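Local coordinates for iron-regulated outer membrane protein (Neisseria meningitidis, PDB 4B7O) that transports iron across the outer membrane of the bacterium as a TonB-dependent transporter, probably taking it up as a siderophore complex, at residues 121-126 / 327-332; 155-160 / 448-453; 261-266 / 317-322; 366-371 / 378-383; 462-467 / 482-487. All coordinates share one frame; numbering follows the deposited sequence.

Interaction 1: residues 121-126 / 327-332; sequences VDNAYS and DANAYV
Polar contacts centre on the amide of Asn329, which reaches from its strand to the turn of 121-126. Its ND2 donates to the backbone O of Asn123 at 3.1 Å, arriving from well above the carbonyl plane. A weak return bond runs from Asn123 ND2 to Asn329 OD1 at 3.4 Å; the two side chains cross at about a right angle, with their amide planes 28° apart. Asn329 OD1 has a firmer partner in Asn365 on the next strand, which probably helps fix which way the amide is flipped.

The apolar contact lies one side chain further along the same face. Ala124 CB sits over the centre of the Tyr331 ring, 3.3 Å from its centroid and only 10° off the ring normal, a CH-pi contact. With chi1 of 67°, Tyr331 CG stands between its backbone N and carbonyl carbon, bringing the ring flat over the methyl.

Backbone bonding shapes the partner: Val121 to Ala124 form a type I' turn, closed by Ala124 N to Val121 O at 3.1 Å. A plug-domain loop set against inward-facing side chains of a barrel strand is the plug-in-barrel architecture of TonB-dependent transporters.

Interaction 2: residues 155-160 / 448-453; sequences SASAGI and YIEAIH
Glu450 holds CG anti to the backbone N (chi1 -168°) and stays extended at chi2, which carries its carboxylate out to Ser155 and Ser157 of the 155-160 loop. At Tyr448 chi1 is 62°, which tucks the ring back over its own backbone and under that of Ser157.

The ring offers a face to that backbone. Ser157 CA lies over the ring centre, 3.8 Å from the centroid and 13° off the normal, while Ser157 CB comes within 3.5 Å of Tyr448 CE1. Nearer the strand, Ala156 CB meets Tyr448 CB at 4.0 Å. The tyrosine hydroxyl passes beyond this contact to Asn367 of another barrel strand.

Here a loop of the plug, between strands 144-150 and 166-171, rests on the inner side of the barrel wall, the usual relation of the two domains in this transporter family.

The two carboxylate oxygens of Glu450 face different serines, through weak bonds at most. Ser157 OG donates weakly to Glu450 OE1 at 3.3 Å. The other bond, from Ser155 OG to Glu450 OE2, is also weak, and doubtful in detail because the position of OE2 is less sure. Ala156 N makes a weak hydrogen bond to Ser487 OG of barrel strand 478-493.

Interaction 3: residues 261-266 / 317-322; sequences DGDHRI and GKDLGF
Asp263 is overlapped by the aliphatic stem of Lys318, which bends at chi2, chi3 and chi4 and crosses it at about a right angle. Lys318 CD passes 3.2 Å from Asp263 OD1. The ammonium group is carried further on, leaving Lys318 NZ 4.7 Å from Asp263 OD1, a separation at which the opposite charges may still attract, though they are not in contact.

The other carboxylate oxygen faces a like charge: Asp263 OD2 stands 3.6 Å from Asp319 OD2, the two carboxylate planes turned 72° apart.

The backbone supplies the firm bond. Lys318 N donates to Asp263 O at 3.1 Å, nearly straight at 167° and in the carbonyl plane. The same oxygen receives a CA-H...O contact from Gly317, which pairs with His264 as an antiparallel non-hydrogen-bonded pair near the ends of strands 264-276 and 303-320. Leu320 CD1 approaches the edge of the His264 ring, 4.3 Å from NE2, while Phe259 meets the same ring from the adjoining strand.

On this largely exposed rim of the barrel, the backbone bond probably does more than the charges to fix the pairing; the nearby lysine may soften repulsion between the aspartates, whose proximity could raise the pKa of one of them.

Interaction 4: residues 366-371 / 378-383; sequences FNFDSR and LKYGIN
Phe368 and Tyr380 pair across the strands with ring planes nearly parallel, 11° apart, but slid so far that the rings barely overlap; their centroids are 5.2 Å from each other. The tyrosine is covered by Phe368 CB, set over one face toward the rim and 3.3 Å from Tyr380 CE2. Tyr380 reaches that place with chi1 of 48°, which swings its ring alongside the opposite strand toward Ser370. There the hydroxyl finishes the reach: Tyr380 OH donates to Ser370 OG at 2.7 Å, and the serine oxygen lies in the ring plane at its edge.

On the other face Asp369 and Lys379 lie side by side and point the same way. Bends at chi3 and chi4 fold the lysine back, and Lys379 NZ forms a salt bridge to Asp369 OD1 at 3.2 Å on the syn side, 24° out of the carboxylate plane. Asn367 ND2, on this face, bonds to Asp327 OD1.

Between the two faces run paired backbone bonds, among them Tyr380 N to Phe368 O at 2.8 Å. Polar groups turned toward the plug and aromatics on the reverse, joined by a regular antiparallel hairpin, are characteristic of an outer-membrane beta-barrel wall.

Interaction 5: residues 462-467 / 482-487; sequences GGLRYD and SNLNPS
Asp467 OD1 is gripped from both strands. Across the contact Asn485 ND2 donates to it at 3.0 Å, a weak bond bent to 125°, the amide and carboxylate planes standing 62° apart. From its own strand Arg465 NE comes to the same oxygen at 2.8 Å on the syn side and forms a salt bridge. Arg465 NH2 adds a weak bond to Asp467 OD2, which lies at the guanidinium edge, in its plane. The bend at Arg465 chi3 (70°) turns the guanidinium toward the aspartate.

Both donors are also held elsewhere. Arg465 NH2 bonds to Asn383 and NH1 to Ala156 O of the plug, while Asn485 OD1 takes a bond from Arg536 and its ND2 gives one to Ser508.

The face bearing Leu464, Tyr466 and Leu484 is mostly apolar. Leu484 straddles its partners: CD1 meets Leu464 CG at 3.8 Å, and CD2 reaches the edge of the Tyr466 ring at CD1, 3.6 Å away. At the end of that ring Ser482 OG donates weakly to Tyr466 OH at 3.1 Å.

Six backbone bonds join the strands in antiparallel register, such as Asn485 N to Arg465 O at 2.7 Å. A water molecule bridges Asp467 O and Asn483 OD1, donating to both.

With its carboxylate shared between a guanidinium and an amide in a buried setting, Asp467 is probably kept ionised and balances the arginine charge, while the guanidinium can still bond to the plug.

In the fold
Interactions 1 and 2 bring plug loops against the barrel, whereas interactions 3, 4 and 5 join neighbouring strands within its wall. Interaction 1 is buried, 2, 4 and 5 partly so, and 3 lies at the surface. The plug contacts rely on side-chain polar bonds and CH-pi packing; interactions 4 and 5 are built on regular backbone pairing, with a salt bridge in each, and interaction 3 keeps a single backbone bond among exposed charges. Tyr125 and Ile160 link interactions 1 and 2 within the plug. Strand 441-455 lies between the hairpins of interactions 4 and 5, whose centres each sit about 8 Å from that of interaction 2; Arg465 reaches from interaction 5 to both Asn383 and Ala156.

Interaction 1: residues 121-126 / 327-332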
# COMPACT_ATOMS: atom_id res chain seq x y z
N VAL A 121 -4.29 5.54 -4.68
CA VAL A 121 -4.69 5.31 -6.05
C VAL A 121 -5.47 6.47 -6.51
O VAL A 121 -6.38 6.90 -5.82
CB VAL A 121 -5.35 3.90 -6.33
CG1 VAL A 121 -5.38 3.00 -5.09
CG2 VAL A 121 -6.69 4.00 -7.07
N ASP A 122 -5.08 7.00 -7.67
CA ASP A 122 -5.52 8.31 -8.14
C ASP A 122 -5.48 9.43 -7.10
O ASP A 122 -6.30 10.36 -7.12
CB ASP A 122 -6.87 8.18 -8.78
CG ASP A 122 -6.83 7.32 -10.02
OD1 ASP A 122 -5.84 7.43 -10.78
OD2 ASP A 122 -7.78 6.55 -10.24
N ASN A 123 -4.51 9.36 -6.19
CA ASN A 123 -4.39 10.37 -5.17
C ASN A 123 -5.55 10.38 -4.14
O ASN A 123 -5.96 11.44 -3.68
CB ASN A 123 -4.25 11.77 -5.81
CG ASN A 123 -3.42 12.70 -4.93
OD1 ASN A 123 -2.50 12.24 -4.24
ND2 ASN A 123 -3.73 13.99 -4.94
N ALA A 124 -6.07 9.21 -3.79
CA ALA A 124 -7.01 9.08 -2.72
C ALA A 124 -6.60 7.89 -1.89
O ALA A 124 -6.31 6.84 -2.41
CB ALA A 124 -8.40 8.86 -3.28
N TYR A 125 -6.63 8.05 -0.58
CA TYR A 125 -6.18 7.00 0.30
C TYR A 125 -6.67 7.33 1.70
O TYR A 125 -6.89 8.47 2.07
CB TYR A 125 -4.63 6.97 0.29
CG TYR A 125 -3.96 8.36 0.53
CD1 TYR A 125 -3.70 9.23 -0.52
CD2 TYR A 125 -3.60 8.77 1.80
CE1 TYR A 125 -3.12 10.48 -0.32
CE2 TYR A 125 -3.00 10.01 2.01
CZ TYR A 125 -2.77 10.85 0.94
OH TYR A 125 -2.18 12.06 1.14
N SER A 126 -6.73 6.32 2.52
CA SER A 126 -7.32 6.42 3.83
C SER A 126 -6.32 5.72 4.70
O SER A 126 -5.56 4.91 4.23
CB SER A 126 -8.62 5.59 3.79
OG SER A 126 -8.99 5.16 5.06
N ASP A 327 -3.37 21.12 -10.18
CA ASP A 327 -4.07 19.87 -10.22
C ASP A 327 -4.91 19.72 -8.92
O ASP A 327 -4.41 19.94 -7.80
CB ASP A 327 -3.11 18.71 -10.53
CG ASP A 327 -2.71 17.90 -9.28
OD1 ASP A 327 -2.58 18.49 -8.18
OD2 ASP A 327 -2.49 16.67 -9.40
N ALA A 328 -6.19 19.39 -9.07
CA ALA A 328 -7.04 19.15 -7.90
C ALA A 328 -7.74 17.84 -8.03
O ALA A 328 -8.09 17.42 -9.12
CB ALA A 328 -8.09 20.21 -7.80
N ASN A 329 -8.00 17.20 -6.93
CA ASN A 329 -8.95 16.14 -6.99
C ASN A 329 -9.97 16.15 -5.86
O ASN A 329 -9.76 16.81 -4.80
CB ASN A 329 -8.25 14.80 -7.16
CG ASN A 329 -7.62 14.31 -5.89
OD1 ASN A 329 -6.99 15.08 -5.13
ND2 ASN A 329 -7.79 12.99 -5.63
N ALA A 330 -11.09 15.46 -6.08
CA ALA A 330 -12.03 15.27 -4.99
C ALA A 330 -12.55 13.86 -5.04
O ALA A 330 -12.93 13.36 -6.11
CB ALA A 330 -13.19 16.24 -5.14
N TYR A 331 -12.63 13.22 -3.90
CA TYR A 331 -13.03 11.88 -3.94
C TYR A 331 -13.83 11.43 -2.72
O TYR A 331 -13.84 12.07 -1.67
CB TYR A 331 -11.75 11.04 -4.08
CG TYR A 331 -10.89 11.10 -2.88
CD1 TYR A 331 -11.08 10.25 -1.84
CD2 TYR A 331 -9.90 12.09 -2.77
CE1 TYR A 331 -10.28 10.35 -0.71
CE2 TYR A 331 -9.10 12.20 -1.67
CZ TYR A 331 -9.29 11.33 -0.65
OH TYR A 331 -8.49 11.42 0.44
N VAL A 332 -14.39 10.23 -2.87
CA VAL A 332 -15.10 9.49 -1.80
C VAL A 332 -14.65 8.07 -1.85
O VAL A 332 -14.79 7.39 -2.84
CB VAL A 332 -16.62 9.49 -2.09
CG1 VAL A 332 -17.38 8.86 -0.94
CG2 VAL A 332 -17.12 10.92 -2.38

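Interaction 2: residues 155-160 / 448-453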
# COMPACT_ATOMS: atom_id res chain seq x y z
N SER A 155 8.39 15.47 0.76
CA SER A 155 8.62 16.90 0.88
C SER A 155 7.26 17.52 1.20
O SER A 155 6.28 16.80 1.42
CB SER A 155 9.24 17.46 -0.40
OG SER A 155 8.41 17.22 -1.52
N ALA A 156 7.20 18.84 1.22
CA ALA A 156 6.01 19.55 1.65
C ALA A 156 4.79 19.22 0.80
O ALA A 156 3.71 19.08 1.32
CB ALA A 156 6.25 21.06 1.65
N SER A 157 4.98 19.11 -0.50
CA SER A 157 3.87 18.94 -1.37
C SER A 157 3.34 17.49 -1.50
O SER A 157 2.45 17.25 -2.30
CB SER A 157 4.27 19.46 -2.75
OG SER A 157 5.05 18.51 -3.41
N ALA A 158 3.85 16.54 -0.72
CA ALA A 158 3.44 15.11 -0.93
C ALA A 158 1.98 14.78 -0.55
O ALA A 158 1.30 14.02 -1.24
CB ALA A 158 4.38 14.19 -0.17
N GLY A 159 1.50 15.34 0.55
CA GLY A 159 0.14 15.08 1.00
C GLY A 159 0.15 14.87 2.49
O GLY A 159 1.12 15.17 3.17
N ILE A 160 -0.92 14.28 2.98
CA ILE A 160 -1.09 14.10 4.41
C ILE A 160 -0.37 12.84 4.84
O ILE A 160 -0.40 11.86 4.15
CB ILE A 160 -2.61 13.87 4.71
CG1 ILE A 160 -3.40 14.87 3.87
CG2 ILE A 160 -2.89 13.88 6.22
CD1 ILE A 160 -4.86 14.97 4.23
N TYR A 448 0.63 23.80 2.37
CA TYR A 448 2.05 23.65 2.24
C TYR A 448 2.45 24.66 1.25
O TYR A 448 1.64 25.06 0.40
CB TYR A 448 2.43 22.27 1.66
CG TYR A 448 1.89 22.00 0.26
CD1 TYR A 448 2.58 22.41 -0.85
CD2 TYR A 448 0.69 21.35 0.08
CE1 TYR A 448 2.09 22.17 -2.12
CE2 TYR A 448 0.19 21.12 -1.18
CZ TYR A 448 0.89 21.53 -2.27
OH TYR A 448 0.38 21.30 -3.50
N ILE A 449 3.72 25.02 1.31
CA ILE A 449 4.32 25.87 0.28
C ILE A 449 5.74 25.33 0.05
O ILE A 449 6.44 24.98 1.00
CB ILE A 449 4.31 27.37 0.71
CG1 ILE A 449 5.27 28.16 -0.16
CG2 ILE A 449 4.75 27.53 2.17
CD1 ILE A 449 5.08 29.64 -0.08
N GLU A 450 6.15 25.24 -1.20
CA GLU A 450 7.40 24.60 -1.53
C GLU A 450 8.05 25.33 -2.66
O GLU A 450 7.39 25.65 -3.67
CB GLU A 450 7.16 23.16 -1.96
CG GLU A 450 8.40 22.30 -2.06
CD GLU A 450 8.09 20.84 -2.39
OE1 GLU A 450 7.67 20.58 -3.56
OE2 GLU A 450 8.26 19.95 -1.49
N ALA A 451 9.36 25.57 -2.53
CA ALA A 451 10.09 26.32 -3.55
C ALA A 451 11.09 25.43 -4.29
O ALA A 451 11.80 24.66 -3.67
CB ALA A 451 10.80 27.52 -2.92
N ILE A 452 11.15 25.55 -5.61
CA ILE A 452 12.09 24.75 -6.31
C ILE A 452 12.85 25.68 -7.20
O ILE A 452 12.24 26.35 -8.06
CB ILE A 452 11.38 23.65 -7.13
CG1 ILE A 452 10.64 22.71 -6.17
CG2 ILE A 452 12.34 22.84 -8.00
CD1 ILE A 452 9.47 22.07 -6.84
N HIS A 453 14.17 25.71 -6.97
CA HIS A 453 15.11 26.57 -7.70
C HIS A 453 16.21 25.80 -8.34
O HIS A 453 17.00 25.11 -7.65
CB HIS A 453 15.70 27.62 -6.74
CG HIS A 453 16.56 28.64 -7.44
ND1 HIS A 453 16.31 29.08 -8.70
CD2 HIS A 453 17.72 29.29 -7.03
CE1 HIS A 453 17.24 29.97 -9.06
NE2 HIS A 453 18.10 30.09 -8.04

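Interaction 3: residues 261-266 / 317-322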
# COMPACT_ATOMS: atom_id res chain seq x y z
N ASP A 261 -8.83 24.30 -25.49
CA ASP A 261 -7.80 24.13 -26.49
C ASP A 261 -6.63 23.24 -26.04
O ASP A 261 -5.51 23.35 -26.55
CB ASP A 261 -7.29 25.51 -26.94
CG ASP A 261 -7.15 25.61 -28.44
OD1 ASP A 261 -6.24 24.93 -28.97
OD2 ASP A 261 -7.96 26.33 -29.08
N GLY A 262 -6.89 22.33 -25.12
CA GLY A 262 -5.88 21.37 -24.74
C GLY A 262 -5.35 21.65 -23.37
O GLY A 262 -4.73 20.79 -22.76
N ASP A 263 -5.61 22.82 -22.84
CA ASP A 263 -5.08 23.16 -21.52
C ASP A 263 -5.83 22.67 -20.32
O ASP A 263 -5.47 23.05 -19.20
CB ASP A 263 -5.01 24.66 -21.37
CG ASP A 263 -3.90 25.26 -22.16
OD1 ASP A 263 -3.18 24.49 -22.86
OD2 ASP A 263 -3.76 26.50 -22.06
N HIS A 264 -6.93 21.94 -20.49
CA HIS A 264 -7.72 21.58 -19.32
C HIS A 264 -8.24 20.22 -19.47
O HIS A 264 -8.59 19.77 -20.58
CB HIS A 264 -8.89 22.48 -19.14
CG HIS A 264 -8.52 23.88 -18.86
ND1 HIS A 264 -8.01 24.70 -19.82
CD2 HIS A 264 -8.60 24.64 -17.68
CE1 HIS A 264 -7.78 25.93 -19.28
NE2 HIS A 264 -8.14 25.88 -17.97
N ARG A 265 -8.31 19.53 -18.35
CA ARG A 265 -8.78 18.18 -18.40
C ARG A 265 -9.60 17.88 -17.15
O ARG A 265 -9.20 18.27 -16.06
CB ARG A 265 -7.58 17.26 -18.53
CG ARG A 265 -7.94 15.84 -18.88
CD ARG A 265 -6.76 14.93 -18.63
NE ARG A 265 -7.11 13.52 -18.75
CZ ARG A 265 -8.01 13.01 -19.62
NH1 ARG A 265 -8.68 13.78 -20.47
NH2 ARG A 265 -8.23 11.71 -19.63
N ILE A 266 -10.74 17.22 -17.33
CA ILE A 266 -11.59 16.75 -16.22
C ILE A 266 -11.80 15.26 -16.43
O ILE A 266 -12.12 14.78 -17.53
CB ILE A 266 -12.99 17.43 -16.25
CG1 ILE A 266 -12.84 18.92 -16.35
CG2 ILE A 266 -13.75 17.25 -14.94
CD1 ILE A 266 -12.66 19.52 -14.98
N GLY A 317 -5.54 21.89 -14.91
CA GLY A 317 -5.33 23.10 -15.74
C GLY A 317 -3.95 23.77 -15.80
O GLY A 317 -3.28 23.92 -14.77
N LYS A 318 -3.54 24.16 -17.02
CA LYS A 318 -2.31 24.95 -17.26
C LYS A 318 -2.59 26.39 -17.69
O LYS A 318 -3.56 26.64 -18.39
CB LYS A 318 -1.47 24.33 -18.37
CG LYS A 318 -1.91 22.96 -18.81
CD LYS A 318 -2.02 22.94 -20.34
CE LYS A 318 -0.71 22.87 -21.10
NZ LYS A 318 -0.17 21.48 -20.96
N ASP A 319 -1.72 27.33 -17.29
CA ASP A 319 -1.61 28.65 -17.94
C ASP A 319 -2.76 29.48 -17.56
O ASP A 319 -3.38 30.11 -18.40
CB ASP A 319 -1.59 28.53 -19.47
CG ASP A 319 -0.34 27.86 -19.98
OD1 ASP A 319 0.69 27.95 -19.27
OD2 ASP A 319 -0.36 27.26 -21.08
N LEU A 320 -3.03 29.49 -16.27
CA LEU A 320 -4.19 30.13 -15.71
C LEU A 320 -3.78 31.49 -15.13
O LEU A 320 -4.05 31.81 -13.94
CB LEU A 320 -4.75 29.22 -14.63
CG LEU A 320 -6.20 29.44 -14.22
CD1 LEU A 320 -7.03 28.20 -14.58
CD2 LEU A 320 -6.26 29.79 -12.73
N GLY A 321 -3.16 32.30 -15.98
CA GLY A 321 -2.64 33.59 -15.52
C GLY A 321 -1.46 33.35 -14.60
O GLY A 321 -0.47 32.72 -15.00
N PHE A 322 -1.55 33.80 -13.36
CA PHE A 322 -0.40 33.67 -12.44
C PHE A 322 -0.11 32.22 -11.92
O PHE A 322 0.93 31.94 -11.27
CB PHE A 322 -0.48 34.74 -11.33
CG PHE A 322 -1.39 34.38 -10.17
CD1 PHE A 322 -0.96 33.47 -9.17
CD2 PHE A 322 -2.66 35.00 -10.01
CE1 PHE A 322 -1.77 33.16 -8.08
CE2 PHE A 322 -3.48 34.69 -8.92
CZ PHE A 322 -3.04 33.77 -7.95

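Interaction 4: residues 366-371 / 378-383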
# COMPACT_ATOMS: atom_id res chain seq x y z
N PHE A 366 -5.93 20.47 -3.55
CA PHE A 366 -5.64 21.50 -4.55
C PHE A 366 -4.14 21.81 -4.52
O PHE A 366 -3.61 22.23 -3.50
CB PHE A 366 -6.42 22.77 -4.27
CG PHE A 366 -7.92 22.57 -4.26
CD1 PHE A 366 -8.58 22.11 -3.11
CD2 PHE A 366 -8.68 22.89 -5.39
CE1 PHE A 366 -9.96 21.93 -3.09
CE2 PHE A 366 -10.07 22.73 -5.36
CZ PHE A 366 -10.71 22.24 -4.21
N ASN A 367 -3.48 21.57 -5.64
CA ASN A 367 -2.06 21.83 -5.74
C ASN A 367 -1.81 22.87 -6.82
O ASN A 367 -2.11 22.63 -7.99
CB ASN A 367 -1.34 20.51 -6.02
CG ASN A 367 -1.77 19.39 -5.05
OD1 ASN A 367 -1.29 19.30 -3.89
ND2 ASN A 367 -2.72 18.54 -5.49
N PHE A 368 -1.28 24.04 -6.42
CA PHE A 368 -0.88 25.12 -7.34
C PHE A 368 0.63 25.27 -7.58
O PHE A 368 1.44 25.19 -6.63
CB PHE A 368 -1.32 26.46 -6.77
CG PHE A 368 -2.77 26.56 -6.48
CD1 PHE A 368 -3.66 27.01 -7.48
CD2 PHE A 368 -3.27 26.26 -5.20
CE1 PHE A 368 -5.02 27.15 -7.20
CE2 PHE A 368 -4.64 26.38 -4.92
CZ PHE A 368 -5.50 26.84 -5.92
N ASP A 369 0.96 25.58 -8.84
CA ASP A 369 2.30 26.02 -9.29
C ASP A 369 2.33 27.40 -9.95
O ASP A 369 1.75 27.59 -11.04
CB ASP A 369 2.83 25.06 -10.33
CG ASP A 369 3.00 23.67 -9.81
OD1 ASP A 369 3.11 23.50 -8.58
OD2 ASP A 369 3.04 22.73 -10.64
N SER A 370 3.05 28.32 -9.33
CA SER A 370 3.44 29.60 -9.98
C SER A 370 4.98 29.74 -10.15
O SER A 370 5.77 29.64 -9.17
CB SER A 370 2.89 30.83 -9.24
OG SER A 370 2.06 30.47 -8.17
N ARG A 371 5.37 29.93 -11.41
CA ARG A 371 6.70 30.30 -11.84
C ARG A 371 7.12 31.68 -11.29
O ARG A 371 6.41 32.66 -11.42
CB ARG A 371 6.69 30.33 -13.36
CG ARG A 371 8.02 30.69 -13.97
CD ARG A 371 8.46 29.65 -14.97
NE ARG A 371 8.67 28.35 -14.33
CZ ARG A 371 8.74 27.19 -14.98
NH1 ARG A 371 8.62 27.15 -16.31
NH2 ARG A 371 8.92 26.06 -14.28
N LEU A 378 7.29 27.78 -7.63
CA LEU A 378 6.76 27.85 -6.28
C LEU A 378 5.53 26.94 -6.25
O LEU A 378 4.68 27.01 -7.17
CB LEU A 378 6.32 29.29 -5.99
CG LEU A 378 5.95 29.64 -4.54
CD1 LEU A 378 6.90 29.07 -3.49
CD2 LEU A 378 5.87 31.15 -4.35
N LYS A 379 5.43 26.07 -5.26
CA LYS A 379 4.23 25.20 -5.17
C LYS A 379 3.54 25.47 -3.88
O LYS A 379 4.20 25.65 -2.84
CB LYS A 379 4.59 23.71 -5.17
CG LYS A 379 5.11 23.13 -6.48
CD LYS A 379 5.81 21.81 -6.17
CE LYS A 379 5.08 20.58 -6.67
NZ LYS A 379 4.79 20.76 -8.12
N TYR A 380 2.20 25.49 -3.92
CA TYR A 380 1.43 25.63 -2.69
C TYR A 380 0.10 24.94 -2.94
O TYR A 380 -0.37 24.83 -4.09
CB TYR A 380 1.27 27.13 -2.32
CG TYR A 380 0.83 27.93 -3.53
CD1 TYR A 380 1.71 28.20 -4.54
CD2 TYR A 380 -0.52 28.36 -3.70
CE1 TYR A 380 1.35 28.90 -5.68
CE2 TYR A 380 -0.91 29.06 -4.86
CZ TYR A 380 0.04 29.33 -5.84
OH TYR A 380 -0.28 29.98 -7.01
N GLY A 381 -0.50 24.47 -1.87
CA GLY A 381 -1.79 23.89 -1.97
C GLY A 381 -2.36 23.50 -0.65
O GLY A 381 -1.81 23.83 0.41
N ILE A 382 -3.43 22.74 -0.74
CA ILE A 382 -4.33 22.45 0.41
C ILE A 382 -4.76 20.99 0.37
O ILE A 382 -5.08 20.48 -0.69
CB ILE A 382 -5.63 23.28 0.25
CG1 ILE A 382 -5.32 24.76 0.35
CG2 ILE A 382 -6.63 22.97 1.36
CD1 ILE A 382 -4.95 25.12 1.78
N ASN A 383 -4.77 20.34 1.53
CA ASN A 383 -5.14 18.96 1.67
C ASN A 383 -6.25 18.88 2.69
O ASN A 383 -6.09 19.39 3.81
CB ASN A 383 -3.96 18.17 2.24
CG ASN A 383 -2.71 18.28 1.40
OD1 ASN A 383 -1.65 18.64 1.93
ND2 ASN A 383 -2.81 17.98 0.08

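Interaction 5: residues 462-467 / 482-487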
# COMPACT_ATOMS: atom_id res chain seq x y z
N GLY A 462 12.87 23.59 -1.13
CA GLY A 462 12.64 23.85 0.30
C GLY A 462 11.13 23.93 0.46
O GLY A 462 10.41 24.37 -0.46
N GLY A 463 10.61 23.51 1.59
CA GLY A 463 9.18 23.64 1.71
C GLY A 463 8.69 23.57 3.09
O GLY A 463 9.42 23.12 3.99
N LEU A 464 7.44 23.97 3.28
CA LEU A 464 6.88 23.94 4.64
C LEU A 464 5.44 23.45 4.55
O LEU A 464 4.75 23.79 3.59
CB LEU A 464 6.90 25.35 5.25
CG LEU A 464 6.60 25.61 6.72
CD1 LEU A 464 7.38 24.66 7.66
CD2 LEU A 464 6.94 27.07 7.06
N ARG A 465 5.01 22.66 5.54
CA ARG A 465 3.63 22.22 5.64
C ARG A 465 3.08 22.57 6.97
O ARG A 465 3.75 22.42 7.99
CB ARG A 465 3.50 20.69 5.58
CG ARG A 465 3.62 20.13 4.22
CD ARG A 465 3.42 18.62 4.30
NE ARG A 465 2.02 18.29 4.63
CZ ARG A 465 1.02 18.38 3.76
NH1 ARG A 465 1.23 18.74 2.48
NH2 ARG A 465 -0.20 18.09 4.19
N TYR A 466 1.80 22.92 6.96
CA TYR A 466 1.02 23.06 8.14
C TYR A 466 0.03 21.89 8.18
O TYR A 466 -0.80 21.79 7.32
CB TYR A 466 0.29 24.42 8.09
CG TYR A 466 -0.47 24.63 9.33
CD1 TYR A 466 0.20 24.64 10.56
CD2 TYR A 466 -1.86 24.70 9.32
CE1 TYR A 466 -0.49 24.77 11.73
CE2 TYR A 466 -2.57 24.82 10.51
CZ TYR A 466 -1.88 24.86 11.71
OH TYR A 466 -2.55 25.00 12.89
N ASP A 467 0.15 21.00 9.16
CA ASP A 467 -0.68 19.80 9.22
C ASP A 467 -1.53 19.88 10.46
O ASP A 467 -0.97 20.00 11.56
CB ASP A 467 0.18 18.54 9.33
CG ASP A 467 0.62 17.98 7.96
OD1 ASP A 467 1.69 18.39 7.44
OD2 ASP A 467 -0.08 17.07 7.42
N SER A 482 -1.69 20.44 15.79
CA SER A 482 -1.20 20.84 14.50
C SER A 482 0.30 20.84 14.63
O SER A 482 0.82 20.81 15.75
CB SER A 482 -1.74 22.20 14.10
OG SER A 482 -1.51 23.13 15.13
N ASN A 483 1.00 20.80 13.50
CA ASN A 483 2.45 20.82 13.50
C ASN A 483 2.89 21.60 12.25
O ASN A 483 2.16 21.65 11.24
CB ASN A 483 3.07 19.42 13.43
CG ASN A 483 2.64 18.48 14.53
OD1 ASN A 483 1.46 18.20 14.71
ND2 ASN A 483 3.62 17.90 15.24
N LEU A 484 4.08 22.21 12.31
CA LEU A 484 4.74 22.78 11.11
C LEU A 484 5.82 21.81 10.64
O LEU A 484 6.65 21.36 11.44
CB LEU A 484 5.40 24.14 11.45
CG LEU A 484 4.62 25.43 11.16
CD1 LEU A 484 4.29 25.65 9.69
CD2 LEU A 484 3.34 25.50 11.98
N ASN A 485 5.83 21.47 9.37
CA ASN A 485 6.80 20.51 8.90
C ASN A 485 7.66 21.05 7.79
O ASN A 485 7.16 21.29 6.68
CB ASN A 485 6.12 19.23 8.47
CG ASN A 485 5.30 18.60 9.56
OD1 ASN A 485 5.79 18.11 10.60
ND2 ASN A 485 4.04 18.56 9.30
N PRO A 486 8.97 21.27 8.08
CA PRO A 486 9.90 21.88 7.14
C PRO A 486 10.64 20.84 6.37
O PRO A 486 11.02 19.83 6.93
CB PRO A 486 10.87 22.63 8.05
CG PRO A 486 10.88 21.87 9.32
CD PRO A 486 9.51 21.28 9.46
N SER A 487 10.85 21.07 5.10
CA SER A 487 11.63 20.10 4.37
C SER A 487 12.56 20.77 3.35
O SER A 487 12.18 21.80 2.75
CB SER A 487 10.69 19.12 3.67
OG SER A 487 9.98 19.78 2.63
O HOH W 1 -0.59 17.65 13.13